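Local coordinates for inositol monophosphatase family protein (PDB 4I3Y) that probably hydrolyses inositol monophosphates to inositol and phosphate with magnesium ions and is inhibited by lithium, at residues A[16-27]-A[125-136]. Sequence-based numbering, arbitrary orientation.
Sequences DKLICSWLKQID and YVYDYPHKKLYK
CG2 of Ile19 sits over the centre of the Tyr125 ring, 3.6 Å from the centroid, a CH-pi contact. The same ring gives its hydroxyl to Asp16, OH to OD1 2.5 Å, a very short bond with carboxylate and ring nearly coplanar (11°). The other oxygen, OD2, takes Lys136 NZ on its syn lone pair at 2.7 Å, a salt bridge reached by a lysine chain extended beyond CG. Further along the helix, between Asp16 and Asp27, Leu23 CD2 meets Leu134 CD1 at 3.6 Å, and Cys20 SG rests on Leu134 CD2 at 3.8 Å. Leu113 of strand 110-117 packs on the buried Ile19, Leu23 and Tyr125, and Phe60 of helix 51-67 on Ile19.

Toward the hairpin turn, partly exposed Lys24, Asp27, Tyr129 and Lys132 form the looser, solvent-facing side. Buried Tyr127, its CG anti to the backbone N (chi1 -171°), holds OH between two helix residues: it donates to Asp27 OD1 at 2.5 Å and accepts from Lys24 NZ at 2.8 Å. Lys24, bent at chi2 and chi3, also forms a salt bridge with Asp27 OD2, its hydrogen bond weak. A water joins Asp27 O to the Tyr129 hydroxyl. Helix 12-35 covers one face of the seven-stranded mixed sheet, over the hairpin of strands 120-128 and 133-138. Each of the two tyrosine-aspartate pairs has a lysine that would probably offset the carboxylate's charge in this partly buried interface.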
loop_
_atom_site.group_PDB
_atom_site.type_symbol
_atom_site.label_atom_id
_atom_site.label_comp_id
_atom_site.label_asym_id
_atom_site.label_seq_id
_atom_site.Cartn_x
_atom_site.Cartn_y
_atom_site.Cartn_z
ATOM N N ASP A 16 4.421 -18.702 22.630
ATOM C CA ASP A 16 3.695 -17.615 21.928
ATOM C C ASP A 16 3.479 -16.401 22.824
ATOM O O ASP A 16 3.678 -15.230 22.390
ATOM C CB ASP A 16 2.370 -18.110 21.359
ATOM C CG ASP A 16 1.662 -17.054 20.562
ATOM O OD1 ASP A 16 2.230 -16.524 19.569
ATOM O OD2 ASP A 16 0.527 -16.751 20.939
ATOM N N LYS A 17 3.078 -16.668 24.087
ATOM C CA LYS A 17 2.894 -15.617 25.073
ATOM C C LYS A 17 4.169 -14.788 25.253
ATOM O O LYS A 17 4.120 -13.525 25.215
ATOM C CB LYS A 17 2.449 -16.210 26.419
ATOM C CG LYS A 17 2.404 -15.176 27.544
ATOM C CD LYS A 17 1.337 -15.562 28.563
ATOM C CE LYS A 17 1.469 -14.818 29.887
ATOM N NZ LYS A 17 0.306 -13.900 30.026
ATOM N N LEU A 18 5.321 -15.459 25.411
ATOM C CA LEU A 18 6.615 -14.688 25.495
ATOM C C LEU A 18 6.894 -13.812 24.240
ATOM O O LEU A 18 7.344 -12.668 24.352
ATOM C CB LEU A 18 7.808 -15.586 25.715
ATOM C CG LEU A 18 8.438 -15.888 27.084
ATOM C CD1 LEU A 18 7.675 -15.247 28.214
ATOM C CD2 LEU A 18 8.727 -17.387 27.276
ATOM N N ILE A 19 6.685 -14.390 23.062
ATOM C CA ILE A 19 7.052 -13.674 21.828
ATOM C C ILE A 19 6.099 -12.476 21.652
ATOM O O ILE A 19 6.562 -11.325 21.448
ATOM C CB ILE A 19 6.960 -14.587 20.594
ATOM C CG1 ILE A 19 7.979 -15.735 20.641
ATOM C CG2 ILE A 19 7.244 -13.777 19.333
ATOM C CD1 ILE A 19 9.403 -15.229 20.539
ATOM N N CYS A 20 4.779 -12.730 21.749
ATOM C CA CYS A 20 3.828 -11.653 21.518
ATOM C C CYS A 20 4.120 -10.542 22.454
ATOM O O CYS A 20 3.979 -9.377 22.116
ATOM C CB CYS A 20 2.375 -12.058 21.718
ATOM S SG CYS A 20 1.736 -13.095 20.442
ATOM N N SER A 21 4.490 -10.890 23.677
ATOM C CA SER A 21 4.786 -9.879 24.700
ATOM C C SER A 21 6.073 -9.028 24.364
ATOM O O SER A 21 6.097 -7.764 24.476
ATOM C CB SER A 21 4.832 -10.602 26.056
ATOM O OG SER A 21 5.201 -9.670 27.026
ATOM N N TRP A 22 7.124 -9.704 23.883
ATOM C CA TRP A 22 8.344 -9.002 23.468
ATOM C C TRP A 22 8.033 -8.091 22.253
ATOM O O TRP A 22 8.481 -6.986 22.216
ATOM C CB TRP A 22 9.489 -9.974 23.141
ATOM C CG TRP A 22 10.739 -9.276 22.662
ATOM C CD1 TRP A 22 11.744 -8.782 23.439
ATOM C CD2 TRP A 22 11.130 -9.014 21.290
ATOM N NE1 TRP A 22 12.739 -8.258 22.661
ATOM C CE2 TRP A 22 12.394 -8.358 21.341
ATOM C CE3 TRP A 22 10.530 -9.246 20.037
ATOM C CZ2 TRP A 22 13.065 -7.922 20.206
ATOM C CZ3 TRP A 22 11.203 -8.801 18.891
ATOM C CH2 TRP A 22 12.479 -8.151 18.993
ATOM N N LEU A 23 7.237 -8.588 21.305
ATOM C CA LEU A 23 6.834 -7.820 20.119
ATOM C C LEU A 23 6.033 -6.598 20.478
ATOM O O LEU A 23 6.388 -5.479 20.089
ATOM C CB LEU A 23 6.030 -8.698 19.192
ATOM C CG LEU A 23 6.476 -9.195 17.826
ATOM C CD1 LEU A 23 7.964 -9.056 17.464
ATOM C CD2 LEU A 23 5.925 -10.571 17.528
ATOM N N LYS A 24 4.967 -6.791 21.262
ATOM C CA LYS A 24 4.171 -5.662 21.703
ATOM C C LYS A 24 4.953 -4.652 22.538
ATOM O O LYS A 24 4.685 -3.452 22.472
ATOM C CB LYS A 24 2.863 -6.107 22.398
ATOM C CG LYS A 24 1.873 -6.825 21.472
ATOM C CD LYS A 24 1.372 -5.988 20.273
ATOM C CE LYS A 24 0.769 -4.592 20.569
ATOM N NZ LYS A 24 0.558 -3.844 19.251
ATOM N N GLN A 25 5.956 -5.078 23.281
ATOM C CA GLN A 25 6.747 -4.064 24.022
ATOM C C GLN A 25 7.873 -3.380 23.191
ATOM O O GLN A 25 8.546 -2.450 23.645
ATOM C CB GLN A 25 7.302 -4.692 25.277
ATOM C CG GLN A 25 8.359 -5.736 25.021
ATOM C CD GLN A 25 9.731 -5.098 24.870
ATOM O OE1 GLN A 25 10.036 -4.112 25.574
ATOM N NE2 GLN A 25 10.569 -5.630 23.919
ATOM N N ILE A 26 8.070 -3.830 21.956
ATOM C CA ILE A 26 8.897 -3.092 21.015
ATOM C C ILE A 26 8.159 -1.758 20.538
ATOM O O ILE A 26 8.807 -0.851 20.097
ATOM C CB ILE A 26 9.349 -4.032 19.846
ATOM C CG1 ILE A 26 10.824 -3.836 19.486
ATOM C CG2 ILE A 26 8.451 -3.863 18.636
ATOM C CD1 ILE A 26 11.781 -4.540 20.414
ATOM N N ASP A 27 6.834 -1.647 20.669
ATOM C CA ASP A 27 6.120 -0.366 20.529
ATOM C C ASP A 27 6.721 0.785 21.365
ATOM O O ASP A 27 6.656 1.932 20.972
ATOM C CB ASP A 27 4.703 -0.554 21.038
ATOM C CG ASP A 27 3.865 -1.432 20.117
ATOM O OD1 ASP A 27 4.399 -1.982 19.131
ATOM O OD2 ASP A 27 2.665 -1.563 20.378
ATOM N N TYR A 125 5.351 -15.001 12.915
ATOM C CA TYR A 125 4.932 -13.683 13.286
ATOM C C TYR A 125 5.287 -12.699 12.182
ATOM O O TYR A 125 6.448 -12.699 11.723
ATOM C CB TYR A 125 5.672 -13.207 14.579
ATOM C CG TYR A 125 5.390 -14.119 15.750
ATOM C CD1 TYR A 125 4.211 -13.979 16.499
ATOM C CD2 TYR A 125 6.239 -15.184 16.033
ATOM C CE1 TYR A 125 3.918 -14.865 17.535
ATOM C CE2 TYR A 125 5.947 -16.103 17.007
ATOM C CZ TYR A 125 4.807 -15.914 17.782
ATOM O OH TYR A 125 4.583 -16.784 18.771
ATOM N N VAL A 126 4.298 -11.848 11.823
ATOM C CA VAL A 126 4.486 -10.672 10.970
ATOM C C VAL A 126 3.867 -9.471 11.671
ATOM O O VAL A 126 2.629 -9.342 11.768
ATOM C CB VAL A 126 3.914 -10.815 9.550
ATOM C CG1 VAL A 126 4.235 -9.533 8.755
ATOM C CG2 VAL A 126 4.515 -12.038 8.832
ATOM N N TYR A 127 4.734 -8.601 12.179
ATOM C CA TYR A 127 4.226 -7.459 12.946
ATOM C C TYR A 127 4.227 -6.239 12.093
ATOM O O TYR A 127 5.312 -5.618 11.896
ATOM C CB TYR A 127 5.052 -7.187 14.243
ATOM C CG TYR A 127 4.431 -6.152 15.176
ATOM C CD1 TYR A 127 3.054 -5.856 15.133
ATOM C CD2 TYR A 127 5.226 -5.483 16.143
ATOM C CE1 TYR A 127 2.499 -4.910 15.975
ATOM C CE2 TYR A 127 4.683 -4.509 16.993
ATOM C CZ TYR A 127 3.335 -4.243 16.901
ATOM O OH TYR A 127 2.808 -3.325 17.734
ATOM N N ASP A 128 3.029 -5.863 11.644
ATOM C CA ASP A 128 2.848 -4.600 10.919
ATOM C C ASP A 128 2.824 -3.490 11.954
ATOM O O ASP A 128 1.759 -3.155 12.491
ATOM C CB ASP A 128 1.546 -4.686 10.163
ATOM C CG ASP A 128 1.209 -3.422 9.380
ATOM O OD1 ASP A 128 1.802 -2.386 9.557
ATOM O OD2 ASP A 128 0.280 -3.495 8.596
ATOM N N TYR A 129 4.007 -2.965 12.275
ATOM C CA TYR A 129 4.123 -2.075 13.414
ATOM C C TYR A 129 3.433 -0.715 13.119
ATOM O O TYR A 129 2.729 -0.194 13.990
ATOM C CB TYR A 129 5.568 -1.894 13.880
ATOM C CG TYR A 129 5.718 -0.650 14.733
ATOM C CD1 TYR A 129 5.337 -0.663 16.077
ATOM C CD2 TYR A 129 6.148 0.536 14.187
ATOM C CE1 TYR A 129 5.415 0.469 16.848
ATOM C CE2 TYR A 129 6.235 1.675 14.947
ATOM C CZ TYR A 129 5.863 1.606 16.285
ATOM O OH TYR A 129 5.880 2.703 17.054
ATOM N N PRO A 130 3.604 -0.153 11.901
ATOM C CA PRO A 130 2.970 1.179 11.667
ATOM C C PRO A 130 1.454 1.139 11.917
ATOM O O PRO A 130 0.852 2.161 12.318
ATOM C CB PRO A 130 3.282 1.472 10.189
ATOM C CG PRO A 130 4.576 0.704 9.963
ATOM C CD PRO A 130 4.376 -0.594 10.717
ATOM N N HIS A 131 0.834 -0.026 11.726
ATOM C CA HIS A 131 -0.605 -0.087 11.902
ATOM C C HIS A 131 -0.984 -0.902 13.124
ATOM O O HIS A 131 -2.148 -1.171 13.304
ATOM C CB HIS A 131 -1.345 -0.497 10.612
ATOM C CG HIS A 131 -1.340 0.596 9.591
ATOM N ND1 HIS A 131 -0.584 0.537 8.439
ATOM C CD2 HIS A 131 -1.872 1.840 9.623
ATOM C CE1 HIS A 131 -0.710 1.668 7.766
ATOM N NE2 HIS A 131 -1.478 2.482 8.472
ATOM N N LYS A 132 -0.002 -1.214 13.978
ATOM C CA LYS A 132 -0.185 -2.057 15.198
ATOM C C LYS A 132 -1.059 -3.304 14.924
ATOM O O LYS A 132 -2.019 -3.557 15.604
ATOM C CB LYS A 132 -0.719 -1.196 16.392
ATOM C CG LYS A 132 -0.032 0.169 16.514
ATOM C CD LYS A 132 1.303 0.089 17.233
ATOM C CE LYS A 132 2.016 1.446 17.190
ATOM N NZ LYS A 132 2.071 2.034 15.798
ATOM N N LYS A 133 -0.700 -4.078 13.903
ATOM C CA LYS A 133 -1.393 -5.315 13.561
ATOM C C LYS A 133 -0.385 -6.448 13.634
ATOM O O LYS A 133 0.512 -6.530 12.786
ATOM C CB LYS A 133 -2.060 -5.224 12.145
ATOM C CG LYS A 133 -3.329 -4.330 12.104
ATOM C CD LYS A 133 -4.109 -4.306 10.766
ATOM C CE LYS A 133 -3.514 -3.318 9.765
ATOM N NZ LYS A 133 -4.069 -3.202 8.353
ATOM N N LEU A 134 -0.540 -7.297 14.657
ATOM C CA LEU A 134 0.297 -8.470 14.891
ATOM C C LEU A 134 -0.346 -9.677 14.223
ATOM O O LEU A 134 -1.381 -10.195 14.668
ATOM C CB LEU A 134 0.528 -8.725 16.396
ATOM C CG LEU A 134 1.397 -9.971 16.708
ATOM C CD1 LEU A 134 2.750 -9.892 16.020
ATOM C CD2 LEU A 134 1.683 -10.062 18.214
ATOM N N TYR A 135 0.207 -10.072 13.064
ATOM C CA TYR A 135 -0.210 -11.323 12.448
ATOM C C TYR A 135 0.570 -12.455 13.148
ATOM O O TYR A 135 1.807 -12.397 13.251
ATOM C CB TYR A 135 0.017 -11.354 10.932
ATOM C CG TYR A 135 -0.717 -10.232 10.200
ATOM C CD1 TYR A 135 -2.012 -10.452 9.731
ATOM C CD2 TYR A 135 -0.141 -8.970 10.006
ATOM C CE1 TYR A 135 -2.726 -9.443 9.076
ATOM C CE2 TYR A 135 -0.864 -7.935 9.346
ATOM C CZ TYR A 135 -2.154 -8.210 8.868
ATOM O OH TYR A 135 -2.941 -7.284 8.235
ATOM N N LYS A 136 -0.135 -13.496 13.576
ATOM C CA LYS A 136 0.599 -14.653 14.119
ATOM C C LYS A 136 -0.044 -15.947 13.677
ATOM O O LYS A 136 -1.251 -15.980 13.414
ATOM C CB LYS A 136 0.689 -14.585 15.647
ATOM C CG LYS A 136 -0.655 -14.758 16.352
ATOM C CD LYS A 136 -0.449 -14.753 17.877
ATOM C CE LYS A 136 -1.749 -15.143 18.618
ATOM N NZ LYS A 136 -1.450 -15.106 20.078
HETATM O O HOH W 1 4.666 2.996 19.232
#